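PDB 3FOT: trichothecene 15-O-acetyltransferase TRI3 from Fusarium sporotrichioides, which transfers an acetyl group from acetyl-coenzyme A to the 15-hydroxyl of trichothecenes during biosynthesis of mycotoxins such as T-2 toxin. Local coordinates for residues A[31-36]-A[102-107]; A[36-41]-A[413-418]. All coordinates share one frame; numbering follows the deposited sequence.

Contact 1: residues A[31-36]-A[102-107]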
ATOM      1  N   ARG A  31      -4.287 -19.044  10.541  1.00 12.30           N
ATOM      2  CA  ARG A  31      -5.634 -18.459  10.554  1.00 12.69           C
ATOM      3  C   ARG A  31      -6.203 -18.314   9.157  1.00 13.05           C
ATOM      4  O   ARG A  31      -5.456 -18.094   8.177  1.00 12.59           O
ATOM      5  CB  ARG A  31      -5.666 -17.120  11.298  1.00 13.06           C
ATOM      6  CG  ARG A  31      -4.953 -15.996  10.573  1.00 10.92           C
ATOM      7  CD  ARG A  31      -4.962 -14.706  11.414  1.00 12.90           C
ATOM      8  NE  ARG A  31      -4.154 -13.667  10.760  1.00 13.63           N
ATOM      9  CZ  ARG A  31      -4.601 -12.865   9.789  1.00 12.42           C
ATOM     10  NH1 ARG A  31      -3.785 -11.953   9.263  1.00 13.73           N
ATOM     11  NH2 ARG A  31      -5.850 -12.994   9.323  1.00  9.19           N
ATOM     12  N   ARG A  32      -7.530 -18.442   9.063  1.00 12.41           N
ATOM     13  CA  ARG A  32      -8.233 -18.131   7.824  1.00 12.85           C
ATOM     14  C   ARG A  32      -8.234 -16.614   7.644  1.00 12.88           C
ATOM     15  O   ARG A  32      -8.591 -15.874   8.558  1.00 13.63           O
ATOM     16  CB  ARG A  32      -9.660 -18.685   7.843  1.00 12.47           C
ATOM     17  CG  ARG A  32     -10.431 -18.459   6.550  1.00 14.93           C
ATOM     18  CD  ARG A  32      -9.962 -19.347   5.407  1.00 15.53           C
ATOM     19  NE  ARG A  32      -9.984 -20.771   5.771  1.00 16.85           N
ATOM     20  CZ  ARG A  32      -9.818 -21.772   4.914  1.00 17.69           C
ATOM     21  NH1 ARG A  32      -9.596 -21.548   3.618  1.00 15.18           N
ATOM     22  NH2 ARG A  32      -9.875 -23.018   5.365  1.00 21.82           N
ATOM     23  N   CYS A  33      -7.816 -16.147   6.469  1.00 12.65           N
ATOM     24  CA  CYS A  33      -7.730 -14.713   6.249  1.00 12.19           C
ATOM     25  C   CYS A  33      -9.139 -14.112   6.124  1.00 12.28           C
ATOM     26  O   CYS A  33     -10.128 -14.860   5.956  1.00 12.62           O
ATOM     27  CB  CYS A  33      -6.839 -14.403   5.033  1.00 12.48           C
ATOM     28  SG  CYS A  33      -7.669 -14.453   3.445  1.00 13.51           S
ATOM     29  N   VAL A  34      -9.228 -12.778   6.240  1.00 11.36           N
ATOM     30  CA  VAL A  34     -10.534 -12.104   6.389  1.00 10.51           C
ATOM     31  C   VAL A  34     -10.525 -10.754   5.694  1.00 10.53           C
ATOM     32  O   VAL A  34      -9.483 -10.097   5.618  1.00  9.94           O
ATOM     33  CB  VAL A  34     -10.940 -11.951   7.896  1.00 10.64           C
ATOM     34  CG1 VAL A  34      -9.950 -11.070   8.691  1.00 11.30           C
ATOM     35  CG2 VAL A  34     -12.386 -11.392   8.033  1.00 10.98           C
ATOM     36  N   GLY A  35     -11.677 -10.369   5.142  1.00  9.37           N
ATOM     37  CA  GLY A  35     -11.828  -9.031   4.602  1.00  9.38           C
ATOM     38  C   GLY A  35     -10.917  -8.816   3.415  1.00  8.77           C
ATOM     39  O   GLY A  35     -10.845  -9.656   2.520  1.00  9.20           O
ATOM     40  N   ALA A  36     -10.245  -7.663   3.394  1.00  9.35           N
ATOM     41  CA  ALA A  36      -9.387  -7.310   2.250  1.00  9.46           C
ATOM     42  C   ALA A  36      -8.289  -8.343   2.002  1.00  9.18           C
ATOM     43  O   ALA A  36      -7.821  -8.505   0.853  1.00  9.58           O
ATOM     44  CB  ALA A  36      -8.792  -5.930   2.429  1.00  9.99           C
ATOM     45  N   VAL A 102     -12.424 -19.833  -1.025  1.00 16.91           N
ATOM     46  CA  VAL A 102     -11.882 -18.577  -1.536  1.00 15.60           C
ATOM     47  C   VAL A 102     -10.798 -17.936  -0.624  1.00 14.63           C
ATOM     48  O   VAL A 102      -9.720 -17.569  -1.125  1.00 13.10           O
ATOM     49  CB  VAL A 102     -13.032 -17.578  -1.838  1.00 15.82           C
ATOM     50  CG1 VAL A 102     -12.522 -16.146  -1.930  1.00 16.72           C
ATOM     51  CG2 VAL A 102     -13.768 -17.987  -3.125  1.00 16.53           C
ATOM     52  N   PRO A 103     -11.089 -17.763   0.685  1.00 14.49           N
ATOM     53  CA  PRO A 103     -10.081 -17.158   1.560  1.00 13.68           C
ATOM     54  C   PRO A 103      -8.821 -18.002   1.783  1.00 13.66           C
ATOM     55  O   PRO A 103      -8.882 -19.213   2.067  1.00 12.92           O
ATOM     56  CB  PRO A 103     -10.844 -16.851   2.861  1.00 13.52           C
ATOM     57  CG  PRO A 103     -12.073 -17.730   2.804  1.00 15.42           C
ATOM     58  CD  PRO A 103     -12.373 -17.996   1.396  1.00 15.02           C
ATOM     59  N   ALA A 104      -7.687 -17.341   1.565  1.00 13.00           N
ATOM     60  CA  ALA A 104      -6.367 -17.903   1.826  1.00 11.83           C
ATOM     61  C   ALA A 104      -6.183 -18.266   3.291  1.00 11.69           C
ATOM     62  O   ALA A 104      -6.878 -17.752   4.174  1.00 11.33           O
ATOM     63  CB  ALA A 104      -5.307 -16.884   1.446  1.00 11.69           C
ATOM     64  N   ILE A 105      -5.197 -19.125   3.554  1.00 10.81           N
ATOM     65  CA  ILE A 105      -4.843 -19.465   4.926  1.00 11.61           C
ATOM     66  C   ILE A 105      -3.462 -18.886   5.221  1.00 10.21           C
ATOM     67  O   ILE A 105      -2.549 -19.040   4.440  1.00 10.08           O
ATOM     68  CB  ILE A 105      -4.830 -20.996   5.143  1.00 11.93           C
ATOM     69  CG1 ILE A 105      -6.207 -21.595   4.824  1.00 12.55           C
ATOM     70  CG2 ILE A 105      -4.359 -21.348   6.573  1.00 12.58           C
ATOM     71  CD1 ILE A 105      -6.148 -23.135   4.582  1.00 13.18           C
ATOM     72  N   ILE A 106      -3.348 -18.178   6.329  1.00  9.75           N
ATOM     73  CA  ILE A 106      -2.076 -17.558   6.704  1.00 10.68           C
ATOM     74  C   ILE A 106      -1.439 -18.371   7.820  1.00 10.67           C
ATOM     75  O   ILE A 106      -2.057 -18.600   8.873  1.00 10.91           O
ATOM     76  CB  ILE A 106      -2.273 -16.096   7.205  1.00  9.90           C
ATOM     77  CG1 ILE A 106      -2.765 -15.217   6.041  1.00 10.20           C
ATOM     78  CG2 ILE A 106      -0.978 -15.547   7.861  1.00  9.71           C
ATOM     79  CD1 ILE A 106      -3.252 -13.817   6.418  1.00 11.20           C
ATOM     80  N   THR A 107      -0.195 -18.782   7.607  1.00 11.59           N
ATOM     81  CA  THR A 107       0.486 -19.602   8.617  1.00 12.44           C
ATOM     82  C   THR A 107       1.739 -18.882   9.126  1.00 12.30           C
ATOM     83  O   THR A 107       2.435 -18.235   8.340  1.00 11.89           O
ATOM     84  CB  THR A 107       0.847 -20.972   8.021  1.00 13.31           C
ATOM     85  OG1 THR A 107      -0.362 -21.683   7.711  1.00 13.98           O
ATOM     86  CG2 THR A 107       1.676 -21.802   8.995  1.00 14.45           C
TER
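R31 and I106 form an antiparallel hydrogen-bonded pair at the end of strand 28-32, R31 N reaching I106 O at 2.8 Å and I106 N returning to R31 O. In the next pair, the non-hydrogen-bonded R32 and I105, the alpha carbons draw in to 4.7 Å. Beyond the strand, C33 N still donates to A104 O at 3.0 Å, carrying the pairing into the turn that leads to helix 36-41.

The side chain of R32 folds back over the partner segment. Its CG stands anti to the backbone N (chi1 -177°), bends at chi2 and chi3 turn CD and NE back toward the partner segment, and the guanidinium lies on I105, whose CG1 sits over the centre of one face, 3.5 Å above the plane. At the edge of the same group NH1 donates to P103 O at 2.9 Å, with the acceptor close to the guanidinium plane, while the CD methylene rests on the proline ring, 3.7 Å from P103 CB. On the opposite face of the sheet, R31 and I106 run side by side, and I106 CD1 lies under the rim of the R31 guanidinium, 3.4 Å from NH1. C33 packs next to them, its SG touching A104 CB and its CB touching I106 CD1.

Both arginines are fixed from further out: R31 NH1 forms a salt bridge with E37 of the following helix, and R32 NH2 one with D99. Strand 95-97 continues the small antiparallel sheet beyond I105. Each guanidinium thus lays a face on isoleucine, while R32 divides its N-H groups between the P103 carbonyl and D99. The E37 carboxylate probably offsets the charge of the buried R31, as D99 does for the partly exposed R32.

Contact 2: residues A[36-41]-A[413-418]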
ATOM      1  N   ALA A  36     -10.245  -7.663   3.394  1.00  9.35           N
ATOM      2  CA  ALA A  36      -9.387  -7.310   2.250  1.00  9.46           C
ATOM      3  C   ALA A  36      -8.289  -8.343   2.002  1.00  9.18           C
ATOM      4  O   ALA A  36      -7.821  -8.505   0.853  1.00  9.58           O
ATOM      5  CB  ALA A  36      -8.792  -5.930   2.429  1.00  9.99           C
ATOM      6  N   GLU A  37      -7.896  -9.072   3.041  1.00  8.94           N
ATOM      7  CA  GLU A  37      -6.942 -10.192   2.837  1.00  9.35           C
ATOM      8  C   GLU A  37      -7.434 -11.191   1.809  1.00  8.69           C
ATOM      9  O   GLU A  37      -6.662 -11.663   0.996  1.00  9.34           O
ATOM     10  CB  GLU A  37      -6.661 -10.911   4.168  1.00  8.31           C
ATOM     11  CG  GLU A  37      -5.892 -10.073   5.178  1.00  9.75           C
ATOM     12  CD  GLU A  37      -5.802 -10.731   6.553  1.00 10.03           C
ATOM     13  OE1 GLU A  37      -6.597 -11.668   6.819  1.00 12.25           O
ATOM     14  OE2 GLU A  37      -4.969 -10.284   7.369  1.00 12.57           O
ATOM     15  N   ALA A  38      -8.725 -11.512   1.856  1.00  9.33           N
ATOM     16  CA  ALA A  38      -9.317 -12.517   0.980  1.00  8.93           C
ATOM     17  C   ALA A  38      -9.279 -12.069  -0.480  1.00  9.18           C
ATOM     18  O   ALA A  38      -9.180 -12.900  -1.380  1.00  8.75           O
ATOM     19  CB  ALA A  38     -10.742 -12.824   1.436  1.00  9.86           C
ATOM     20  N   ILE A  39      -9.371 -10.755  -0.709  1.00  8.75           N
ATOM     21  CA  ILE A  39      -9.263 -10.216  -2.062  1.00  8.98           C
ATOM     22  C   ILE A  39      -7.852 -10.451  -2.609  1.00  9.08           C
ATOM     23  O   ILE A  39      -7.675 -11.098  -3.655  1.00  9.06           O
ATOM     24  CB  ILE A  39      -9.611  -8.684  -2.123  1.00  9.35           C
ATOM     25  CG1 ILE A  39     -11.062  -8.441  -1.724  1.00  8.78           C
ATOM     26  CG2 ILE A  39      -9.435  -8.180  -3.557  1.00  9.98           C
ATOM     27  CD1 ILE A  39     -11.408  -6.961  -1.494  1.00  8.92           C
ATOM     28  N   VAL A  40      -6.842  -9.949  -1.894  1.00  8.60           N
ATOM     29  CA  VAL A  40      -5.467 -10.054  -2.387  1.00  9.34           C
ATOM     30  C   VAL A  40      -4.919 -11.479  -2.326  1.00  9.15           C
ATOM     31  O   VAL A  40      -3.970 -11.808  -3.050  1.00 10.03           O
ATOM     32  CB  VAL A  40      -4.499  -9.042  -1.688  1.00  8.88           C
ATOM     33  CG1 VAL A  40      -5.046  -7.593  -1.862  1.00  9.22           C
ATOM     34  CG2 VAL A  40      -4.356  -9.349  -0.194  1.00  8.53           C
ATOM     35  N   GLY A  41      -5.499 -12.285  -1.435  1.00  9.20           N
ATOM     36  CA  GLY A  41      -5.159 -13.698  -1.278  1.00  9.73           C
ATOM     37  C   GLY A  41      -5.787 -14.681  -2.260  1.00 10.05           C
ATOM     38  O   GLY A  41      -5.376 -15.839  -2.280  1.00 10.31           O
ATOM     39  N   VAL A 413     -17.950  -6.921   3.793  1.00 11.92           N
ATOM     40  CA  VAL A 413     -18.128  -6.604   2.386  1.00 12.04           C
ATOM     41  C   VAL A 413     -16.929  -6.999   1.543  1.00 12.28           C
ATOM     42  O   VAL A 413     -17.094  -7.352   0.370  1.00 11.71           O
ATOM     43  CB  VAL A 413     -18.520  -5.128   2.107  1.00 13.26           C
ATOM     44  CG1 VAL A 413     -19.815  -4.767   2.885  1.00 12.67           C
ATOM     45  CG2 VAL A 413     -17.393  -4.154   2.435  1.00 12.23           C
ATOM     46  N   HIS A 414     -15.733  -6.930   2.124  1.00 12.21           N
ATOM     47  CA  HIS A 414     -14.559  -7.390   1.365  1.00 12.17           C
ATOM     48  C   HIS A 414     -14.533  -8.924   1.236  1.00 12.07           C
ATOM     49  O   HIS A 414     -14.052  -9.461   0.232  1.00 12.61           O
ATOM     50  CB  HIS A 414     -13.251  -6.857   1.966  1.00 12.47           C
ATOM     51  CG  HIS A 414     -13.021  -5.394   1.747  1.00 12.76           C
ATOM     52  ND1 HIS A 414     -12.268  -4.627   2.611  1.00 11.31           N
ATOM     53  CD2 HIS A 414     -13.431  -4.559   0.762  1.00 12.90           C
ATOM     54  CE1 HIS A 414     -12.220  -3.384   2.165  1.00 11.91           C
ATOM     55  NE2 HIS A 414     -12.912  -3.317   1.043  1.00 12.24           N
ATOM     56  N   ASN A 415     -15.050  -9.639   2.232  1.00 13.17           N
ATOM     57  CA  ASN A 415     -15.276 -11.080   2.025  1.00 13.44           C
ATOM     58  C   ASN A 415     -16.157 -11.313   0.779  1.00 14.06           C
ATOM     59  O   ASN A 415     -15.872 -12.164  -0.080  1.00 14.37           O
ATOM     60  CB  ASN A 415     -15.943 -11.715   3.234  1.00 13.94           C
ATOM     61  CG  ASN A 415     -14.986 -11.983   4.380  1.00 15.62           C
ATOM     62  OD1 ASN A 415     -13.764 -11.978   4.228  1.00 14.47           O
ATOM     63  ND2 ASN A 415     -15.558 -12.248   5.554  1.00 14.04           N
ATOM     64  N   PHE A 416     -17.223 -10.531   0.681  1.00 14.47           N
ATOM     65  CA  PHE A 416     -18.110 -10.622  -0.475  1.00 14.85           C
ATOM     66  C   PHE A 416     -17.372 -10.274  -1.779  1.00 14.23           C
ATOM     67  O   PHE A 416     -17.502 -10.963  -2.796  1.00 14.31           O
ATOM     68  CB  PHE A 416     -19.342  -9.738  -0.283  1.00 15.42           C
ATOM     69  CG  PHE A 416     -20.170  -9.608  -1.528  1.00 17.14           C
ATOM     70  CD1 PHE A 416     -21.103 -10.594  -1.855  1.00 18.14           C
ATOM     71  CD2 PHE A 416     -19.971  -8.539  -2.411  1.00 17.49           C
ATOM     72  CE1 PHE A 416     -21.857 -10.490  -3.046  1.00 19.44           C
ATOM     73  CE2 PHE A 416     -20.708  -8.434  -3.590  1.00 18.77           C
ATOM     74  CZ  PHE A 416     -21.664  -9.411  -3.899  1.00 17.85           C
ATOM     75  N   GLU A 417     -16.585  -9.206  -1.732  1.00 13.60           N
ATOM     76  CA  GLU A 417     -15.857  -8.752  -2.904  1.00 13.03           C
ATOM     77  C   GLU A 417     -14.877  -9.817  -3.440  1.00 12.86           C
ATOM     78  O   GLU A 417     -14.767 -10.039  -4.664  1.00 12.15           O
ATOM     79  CB  GLU A 417     -15.132  -7.462  -2.540  1.00 12.80           C
ATOM     80  CG  GLU A 417     -14.500  -6.758  -3.702  1.00 14.32           C
ATOM     81  CD  GLU A 417     -14.156  -5.319  -3.367  1.00 16.10           C
ATOM     82  OE1 GLU A 417     -14.632  -4.788  -2.330  1.00 16.01           O
ATOM     83  OE2 GLU A 417     -13.417  -4.719  -4.166  1.00 18.59           O
ATOM     84  N   ALA A 418     -14.186 -10.493  -2.527  1.00 12.79           N
ATOM     85  CA  ALA A 418     -13.268 -11.575  -2.892  1.00 12.58           C
ATOM     86  C   ALA A 418     -13.993 -12.706  -3.623  1.00 13.23           C
ATOM     87  O   ALA A 418     -13.539 -13.204  -4.674  1.00 12.73           O
ATOM     88  CB  ALA A 418     -12.568 -12.104  -1.640  1.00 13.31           C
TER
HETATM   89  O   HOH W   1     -11.364  -5.552   5.032  1.00 11.90           O
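Segment 36-41 and segment 413-418 of helix 406-423 run nearly parallel, 18° between their directions, their local axes 7.5 Å apart at closest. Small residues allow this: I39 and A418 bring their alpha carbons to 4.3 Å, and A38 CB meets A418 CB at 3.6 Å. The A418 methyl also presses on the A38 carbonyl group, so side chain packs against backbone here.

I39 packs beside this alanine pair. With CG1 anti to the carbonyl carbon (chi1 -63°), it sets CG1 against H414 O, and the extended chi2 (169°) carries CD1 toward H414 and E417, 3.9 Å from H414 CD2 and 3.7 Å from E417 CD. A36 N lies 3.4 Å from H414 CB, and A36 CB approaches ND1 obliquely. A water in the plane of the H414 ring joins the two: it accepts from A36 N at 2.9 Å and lies 2.7 Å from ND1, which would steady the ring's rotation. H414 is part of the 15-deacetylcalonectrin binding site, so the short helix backs a substrate-binding side chain directly.

E417, its OE1 near the edge of the imidazole, is hydrogen-bonded to Y255 of helix 246-264. Helix 246-264 also touches V413, F416 and E417, whereas helix 36-41 follows strand 28-32 of the four-stranded antiparallel sheet.

A36 belongs to both contacts, whose centres are 9 Å apart, and the turn between strand 28-32 and helix 36-41 carries one into the other. Four touches join them: R31 NH1 to E37 OE2 at 2.8 Å, a salt bridge from strand to helix; G35 N to N415 OD1 at 2.8 Å, a probable hydrogen bond; C33 SG against A38 N at 3.5 Å; and G35 C packed on H414 CB. The two inner strands of the small sheet, paired in contact 1, are thereby connected to the substrate-binding histidine of contact 2, although the C33 side chain itself remains about 10 Å from that of H414.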